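Local coordinates for flavodoxin (Bacillus cereus, PDB 6GAQ), which carries FMN as its redox cofactor and probably serves as a low-potential electron donor to several redox enzymes, at residues A[80-84]-A[85-89]; A[70-73]-A[74-77]. All coordinates share one frame; numbering follows the deposited sequence.

Contact 1 (A[80-84]-A[85-89])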
loop_
_atom_site.group_PDB
_atom_site.type_symbol
_atom_site.label_atom_id
_atom_site.label_comp_id
_atom_site.label_asym_id
_atom_site.label_seq_id
_atom_site.Cartn_x
_atom_site.Cartn_y
_atom_site.Cartn_z
ATOM N N ASP A 80 9.783 -5.657 8.746
ATOM C CA ASP A 80 10.277 -6.046 10.062
ATOM C C ASP A 80 10.244 -4.873 11.034
ATOM O O ASP A 80 10.049 -5.069 12.239
ATOM C CB ASP A 80 11.698 -6.602 9.953
ATOM C CG ASP A 80 11.742 -7.975 9.307
ATOM O OD1 ASP A 80 10.666 -8.565 9.075
ATOM O OD2 ASP A 80 12.857 -8.465 9.033
ATOM N N ASP A 81 10.427 -3.650 10.527
ATOM C CA ASP A 81 10.390 -2.461 11.372
ATOM C C ASP A 81 9.030 -2.257 12.024
ATOM O O ASP A 81 8.949 -1.621 13.081
ATOM C CB ASP A 81 10.759 -1.226 10.549
ATOM C CG ASP A 81 11.211 -0.064 11.406
ATOM O OD1 ASP A 81 11.357 -0.246 12.632
ATOM O OD2 ASP A 81 11.422 1.034 10.849
ATOM N N LEU A 82 7.961 -2.780 11.422
ATOM C CA LEU A 82 6.629 -2.623 11.991
ATOM C C LEU A 82 6.433 -3.431 13.265
ATOM O O LEU A 82 5.444 -3.207 13.967
ATOM C CB LEU A 82 5.570 -3.025 10.960
ATOM C CG LEU A 82 5.370 -2.079 9.773
ATOM C CD1 LEU A 82 4.830 -2.828 8.566
ATOM C CD2 LEU A 82 4.442 -0.936 10.142
ATOM N N GLU A 83 7.364 -4.333 13.594
ATOM C CA GLU A 83 7.155 -5.300 14.669
ATOM C C GLU A 83 6.855 -4.641 16.012
ATOM O O GLU A 83 6.216 -5.257 16.873
ATOM C CB GLU A 83 8.389 -6.203 14.788
ATOM C CG GLU A 83 8.303 -7.293 15.852
ATOM C CD GLU A 83 7.235 -8.326 15.556
ATOM O OE1 GLU A 83 6.974 -8.589 14.362
ATOM O OE2 GLU A 83 6.655 -8.876 16.517
ATOM N N ASN A 84 7.281 -3.395 16.207
ATOM C CA ASN A 84 7.256 -2.762 17.520
ATOM C C ASN A 84 6.375 -1.517 17.554
ATOM O O ASN A 84 6.738 -0.506 18.157
ATOM C CB ASN A 84 8.670 -2.407 17.973
ATOM C CG ASN A 84 9.396 -3.582 18.590
ATOM O OD1 ASN A 84 8.883 -4.700 18.625
ATOM N ND2 ASN A 84 10.599 -3.331 19.095
ATOM N N ILE A 85 5.201 -1.567 16.927
ATOM C CA ILE A 85 4.247 -0.463 17.005
ATOM C C ILE A 85 2.833 -1.020 17.068
ATOM O O ILE A 85 2.523 -2.044 16.449
ATOM C CB ILE A 85 4.383 0.521 15.822
ATOM C CG1 ILE A 85 4.483 -0.222 14.491
ATOM C CG2 ILE A 85 5.567 1.453 16.022
ATOM C CD1 ILE A 85 4.034 0.611 13.318
ATOM N N ASP A 86 1.973 -0.328 17.815
ATOM C CA ASP A 86 0.569 -0.689 17.971
ATOM C C ASP A 86 -0.253 0.160 17.008
ATOM O O ASP A 86 -0.320 1.385 17.154
ATOM C CB ASP A 86 0.117 -0.479 19.415
ATOM C CG ASP A 86 -1.280 -1.004 19.676
ATOM O OD1 ASP A 86 -1.859 -1.647 18.774
ATOM O OD2 ASP A 86 -1.802 -0.769 20.785
ATOM N N LEU A 87 -0.878 -0.492 16.026
ATOM C CA LEU A 87 -1.691 0.186 15.025
ATOM C C LEU A 87 -3.184 0.077 15.314
ATOM O O LEU A 87 -3.996 0.194 14.390
ATOM C CB LEU A 87 -1.385 -0.369 13.633
ATOM C CG LEU A 87 -0.034 0.010 13.026
ATOM C CD1 LEU A 87 0.277 -0.869 11.828
ATOM C CD2 LEU A 87 -0.015 1.479 12.634
ATOM N N ALA A 88 -3.561 -0.143 16.571
ATOM C CA ALA A 88 -4.971 -0.257 16.922
ATOM C C ALA A 88 -5.699 1.050 16.632
ATOM O O ALA A 88 -5.266 2.126 17.057
ATOM C CB ALA A 88 -5.119 -0.634 18.395
ATOM N N GLY A 89 -6.810 0.951 15.905
ATOM C CA GLY A 89 -7.581 2.110 15.514
ATOM C C GLY A 89 -7.237 2.680 14.155
ATOM O O GLY A 89 -7.973 3.541 13.659
#
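Leu82 O and Ile85 N meet across a tight turn in a weak, bent backbone hydrogen bond of 3.4 Å (N-H...O angle 135°), and the chain then straightens at Ile85. The turn lies at the C-terminal side of helix 73-81, in the helix-to-strand half of a flavodoxin beta-alpha-beta crossover. The Ile85 side chain runs inward beside this turn. Its CG1 sits between the backbone N and the carbonyl carbon (chi1 46°). From there Ile85 CG1 lies 3.2 Å from Leu82 O. Ile85 CD1 continues toward the leucine and reaches Leu82 CD2 at 3.6 Å. The two side chains meet by these methyl ends at a slant, not alongside each other. Leu87, two residues on, points to the same side. Leu87 CD1 stands 4.5 Å from Leu82 CD2, a looser approach that carries the apolar patch along the chain. Asp86 points the other way and makes an Asx turn. Asp86 OD1 accepts from Ala88 N at 3.2 Å, with the donor well above the carboxylate plane. Other parts of the fold cover the apolar side. Leu82 also touches Ala50 and Leu53, while Leu87 touches Leu54 and Ala121 in loops, and Leu116 on helix 107-117. Leu87 is further tied to Arg119 through backbone hydrogen bonding. The chemistry is thus divided by side: three buried aliphatic chains face the protein, whereas the exposed Asp86 carboxylate takes up a backbone N-H. With so weak a bond across the turn, apolar packing appears to be the larger part of the contact.

Contact 2 (A[70-73]-A[74-77])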
loop_
_atom_site.group_PDB
_atom_site.type_symbol
_atom_site.label_atom_id
_atom_site.label_comp_id
_atom_site.label_asym_id
_atom_site.label_seq_id
_atom_site.Cartn_x
_atom_site.Cartn_y
_atom_site.Cartn_z
ATOM N N GLU A 70 8.880 -13.067 -2.423
ATOM C CA GLU A 70 9.445 -12.391 -1.268
ATOM C C GLU A 70 9.338 -10.881 -1.430
ATOM O O GLU A 70 9.290 -10.357 -2.547
ATOM C CB GLU A 70 10.911 -12.783 -1.070
ATOM C CG GLU A 70 11.143 -14.263 -0.834
ATOM C CD GLU A 70 12.573 -14.565 -0.425
ATOM O OE1 GLU A 70 12.849 -14.600 0.792
ATOM O OE2 GLU A 70 13.419 -14.763 -1.321
ATOM N N LEU A 71 9.294 -10.187 -0.297
ATOM C CA LEU A 71 9.358 -8.738 -0.318
ATOM C C LEU A 71 10.694 -8.294 -0.909
ATOM O O LEU A 71 11.710 -8.979 -0.752
ATOM C CB LEU A 71 9.202 -8.171 1.090
ATOM C CG LEU A 71 7.863 -8.383 1.793
ATOM C CD1 LEU A 71 7.856 -7.667 3.131
ATOM C CD2 LEU A 71 6.726 -7.892 0.923
ATOM N N PRO A 72 10.724 -7.160 -1.604
ATOM C CA PRO A 72 12.005 -6.623 -2.064
ATOM C C PRO A 72 12.888 -6.255 -0.882
ATOM O O PRO A 72 12.418 -6.043 0.239
ATOM C CB PRO A 72 11.608 -5.386 -2.879
ATOM C CG PRO A 72 10.237 -5.034 -2.406
ATOM C CD PRO A 72 9.586 -6.327 -2.027
ATOM N N PHE A 73 14.194 -6.192 -1.152
ATOM C CA PHE A 73 15.173 -5.880 -0.114
ATOM C C PHE A 73 14.836 -4.592 0.626
ATOM O O PHE A 73 15.127 -4.465 1.821
ATOM C CB PHE A 73 16.563 -5.774 -0.741
ATOM C CG PHE A 73 16.547 -5.279 -2.162
ATOM C CD1 PHE A 73 16.907 -6.116 -3.203
ATOM C CD2 PHE A 73 16.166 -3.978 -2.457
ATOM C CE1 PHE A 73 16.891 -5.669 -4.511
ATOM C CE2 PHE A 73 16.146 -3.524 -3.765
ATOM C CZ PHE A 73 16.510 -4.372 -4.792
ATOM N N GLU A 74 14.214 -3.635 -0.063
ATOM C CA GLU A 74 13.926 -2.333 0.526
ATOM C C GLU A 74 12.749 -2.388 1.491
ATOM O O GLU A 74 12.696 -1.603 2.446
ATOM C CB GLU A 74 13.640 -1.329 -0.588
ATOM C CG GLU A 74 12.933 -1.968 -1.779
ATOM C CD GLU A 74 12.944 -1.096 -3.015
ATOM O OE1 GLU A 74 13.668 -1.435 -3.974
ATOM O OE2 GLU A 74 12.220 -0.077 -3.034
ATOM N N ALA A 75 11.798 -3.294 1.256
ATOM C CA ALA A 75 10.559 -3.338 2.020
ATOM C C ALA A 75 10.604 -4.294 3.202
ATOM O O ALA A 75 9.818 -4.124 4.141
ATOM C CB ALA A 75 9.388 -3.730 1.110
ATOM N N GLU A 76 11.492 -5.292 3.183
ATOM C CA GLU A 76 11.572 -6.219 4.306
ATOM C C GLU A 76 12.065 -5.527 5.569
ATOM O O GLU A 76 11.626 -5.869 6.674
ATOM C CB GLU A 76 12.479 -7.401 3.956
ATOM C CG GLU A 76 12.582 -8.445 5.060
ATOM C CD GLU A 76 13.390 -9.658 4.644
ATOM O OE1 GLU A 76 13.695 -9.787 3.441
ATOM O OE2 GLU A 76 13.719 -10.483 5.523
ATOM N N ASP A 77 12.970 -4.555 5.431
ATOM C CA ASP A 77 13.415 -3.792 6.591
ATOM C C ASP A 77 12.261 -3.001 7.194
ATOM O O ASP A 77 12.059 -3.010 8.413
ATOM C CB ASP A 77 14.564 -2.861 6.201
ATOM C CG ASP A 77 15.425 -2.471 7.387
ATOM O OD1 ASP A 77 15.434 -3.220 8.387
ATOM O OD2 ASP A 77 16.092 -1.416 7.321
#
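Pro72 O meets the amides of Ala75 and Glu76 where the chain enters helix 73-81 of the flavodoxin fold, forming the helix's first turn. Two backbone hydrogen bonds grip this carbonyl oxygen. Ala75 N lies 3.0 Å from Pro72 O and comes from above the carbonyl plane. Glu76 N, at 3.2 Å from Pro72 O, is nearly in line with the C=O bond (C=O...N angle 174°). Apolar contacts join residues of the same turn. Pro72 CG touches Ala75 CB at 3.8 Å, and Pro72 CB lies against Glu74 CG at the same distance. Leu71 is looser: Leu71 CD1 comes no nearer than 4.2 Å to Ala75 O. Beyond the turn, Leu71 packs on Ala108, Ile111 and Phe112 of helix 107-117, and Ala75 also touches Phe112.

The polar and aromatic contacts centre on Glu74. Glu74 CG is flanked by both N and C of its own backbone (chi1 34°), and the rest of the chain is extended past the Phe73 ring. There OE1 forms a hydrogen bond with Tyr64 OH. The Glu74 side chain is about 4 Å from that of FMN-binding Met18 and about 7 Å from the flavin nucleotide itself. Phe73 meets the Trp66 ring edge-to-face. Phe73 CE2 also comes 3.2 Å from Glu74 OE1, with ring and carboxylate planes 25° apart.

From the N terminus, the chain leaves strand 58-63, passes close to the FMN site and reaches contact 2, which closes the turn that starts helix 73-81. The helix then runs on to contact 1, which closes the turn leading out toward strand 91-98. The two contacts follow in series, neither nesting nor crossing, and their centres are about 17 Å apart. They bracket the helix of one beta-alpha-beta crossover between the adjacent strands 58-63 and 91-98 of the five-stranded parallel sheet. Both also face helix 107-117: residues 70-77 pack on it at the start of helix 73-81, and residues 80-89 do so toward its C-terminal side.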